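Local structure of crispr-associated protein Cas5, dvulg subtype (Xanthomonas oryzae pv. oryzae, 3VZI) at residues A180-E184 with M209-L213. The protein is a Cas5d endoribonuclease of the CRISPR-mediated microbial immune system that probably binds and cleaves precursor CRISPR RNA. Residues are numbered along the deposited sequence; the frame is centred on the assembly and turned at random.
Sequences ALSGE and MVDGL
E184 and V210 form an antiparallel, non-hydrogen-bonded pair, CA to CA 4.6 Å, at the point where strand 184-194 begins and strand 202-210 ends. Beyond this pair the ladder gives way to a turn facing a loop: D211 N donates to G183 O in a nearly straight bond of 3.2 Å, and V210 CA makes a CA-H...O contact with the same oxygen. Next along the turn, G212 N makes only a weak, bent bond to L181 O. V210 to L213 is a type I' turn, with V210 and L213 joined by backbone bonds in both directions.

How a turn can hold a loop by a side chain as well as by its backbone is seen at D211. With chi1 at -61°, its CG is anti to the carbonyl carbon, and the carboxylate swings back to the loop. There OD1 accepts from G183 N at 2.9 Å, with 164° at the hydrogen. The donor arrives on the anti side, 33° out of the carboxylate plane. G183 thus exchanges bonds with D211 through both its N and its O. Toward strand 51-60, the M209 side chain bends at its last torsion and brings CE to 3.8 Å from L181 CD2, the two side chains crossing at a slant; both also rest on V60 of that strand. E184 and V210 run side by side; OE2 of E184 lies beside V210 CG2, while its strongest polar partner is R208 NH1, in a salt bridge.

Such an arrangement is characteristic of the open end of a beta hairpin, here the two-stranded antiparallel sheet 184-194/202-210, whose outgoing chain turns through G212 into strand 213-215, the edge strand beside 51-60 in the five-stranded sheet.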
loop_
_atom_site.group_PDB
_atom_site.type_symbol
_atom_site.label_atom_id
_atom_site.label_comp_id
_atom_site.label_asym_id
_atom_site.label_seq_id
_atom_site.Cartn_x
_atom_site.Cartn_y
_atom_site.Cartn_z
ATOM N N ALA A 180 2.029 -19.671 8.590
ATOM C CA ALA A 180 1.845 -18.332 9.143
ATOM C C ALA A 180 0.604 -17.604 8.611
ATOM O O ALA A 180 0.143 -16.628 9.202
ATOM C CB ALA A 180 3.087 -17.497 8.880
ATOM N N LEU A 181 0.065 -18.063 7.486
ATOM C CA LEU A 181 -1.021 -17.325 6.844
ATOM C C LEU A 181 -2.402 -18.005 6.903
ATOM O O LEU A 181 -3.437 -17.353 6.651
ATOM C CB LEU A 181 -0.633 -16.993 5.405
ATOM C CG LEU A 181 0.548 -16.028 5.252
ATOM C CD1 LEU A 181 0.914 -15.886 3.781
ATOM C CD2 LEU A 181 0.227 -14.679 5.865
ATOM N N SER A 182 -2.414 -19.291 7.268
ATOM C CA SER A 182 -3.648 -20.075 7.220
ATOM C C SER A 182 -4.563 -19.885 8.438
ATOM O O SER A 182 -4.140 -19.370 9.481
ATOM C CB SER A 182 -3.323 -21.543 7.035
ATOM O OG SER A 182 -2.490 -21.939 8.086
ATOM N N GLY A 183 -5.822 -20.289 8.291
ATOM C CA GLY A 183 -6.803 -20.129 9.352
ATOM C C GLY A 183 -7.392 -18.738 9.309
ATOM O O GLY A 183 -7.006 -17.926 8.465
ATOM N N GLU A 184 -8.348 -18.469 10.197
ATOM C CA GLU A 184 -8.947 -17.145 10.294
ATOM C C GLU A 184 -7.969 -16.347 11.127
ATOM O O GLU A 184 -7.448 -16.855 12.107
ATOM C CB GLU A 184 -10.312 -17.186 10.989
ATOM C CG GLU A 184 -11.063 -18.521 10.949
ATOM C CD GLU A 184 -12.187 -18.578 9.914
ATOM O OE1 GLU A 184 -12.699 -19.697 9.659
ATOM O OE2 GLU A 184 -12.577 -17.518 9.363
ATOM N N MET A 209 -8.406 -12.174 7.817
ATOM C CA MET A 209 -7.615 -12.915 6.840
ATOM C C MET A 209 -7.965 -14.388 6.951
ATOM O O MET A 209 -7.913 -14.966 8.053
ATOM C CB MET A 209 -6.132 -12.697 7.123
ATOM C CG MET A 209 -5.199 -13.043 5.973
ATOM S SD MET A 209 -3.485 -12.590 6.356
ATOM C CE MET A 209 -3.049 -13.778 7.615
ATOM N N VAL A 210 -8.339 -14.994 5.828
ATOM C CA VAL A 210 -8.643 -16.432 5.800
ATOM C C VAL A 210 -7.715 -17.105 4.783
ATOM O O VAL A 210 -7.828 -16.857 3.579
ATOM C CB VAL A 210 -10.139 -16.679 5.481
ATOM C CG1 VAL A 210 -10.428 -18.143 5.176
ATOM C CG2 VAL A 210 -10.995 -16.215 6.635
ATOM N N ASP A 211 -6.790 -17.937 5.268
ATOM C CA ASP A 211 -5.769 -18.587 4.408
ATOM C C ASP A 211 -5.068 -17.577 3.470
ATOM O O ASP A 211 -4.865 -17.838 2.287
ATOM C CB ASP A 211 -6.349 -19.786 3.616
ATOM C CG ASP A 211 -6.887 -20.901 4.520
ATOM O OD1 ASP A 211 -6.295 -21.144 5.597
ATOM O OD2 ASP A 211 -7.907 -21.556 4.170
ATOM N N GLY A 212 -4.707 -16.417 4.003
ATOM C CA GLY A 212 -4.089 -15.355 3.194
ATOM C C GLY A 212 -5.056 -14.334 2.611
ATOM O O GLY A 212 -4.684 -13.174 2.371
ATOM N N LEU A 213 -6.304 -14.745 2.401
ATOM C CA LEU A 213 -7.249 -13.896 1.695
ATOM C C LEU A 213 -7.886 -12.933 2.662
ATOM O O LEU A 213 -8.313 -13.350 3.734
ATOM C CB LEU A 213 -8.314 -14.753 1.053
ATOM C CG LEU A 213 -9.159 -14.149 -0.053
ATOM C CD1 LEU A 213 -8.301 -13.490 -1.143
ATOM C CD2 LEU A 213 -10.001 -15.286 -0.619
#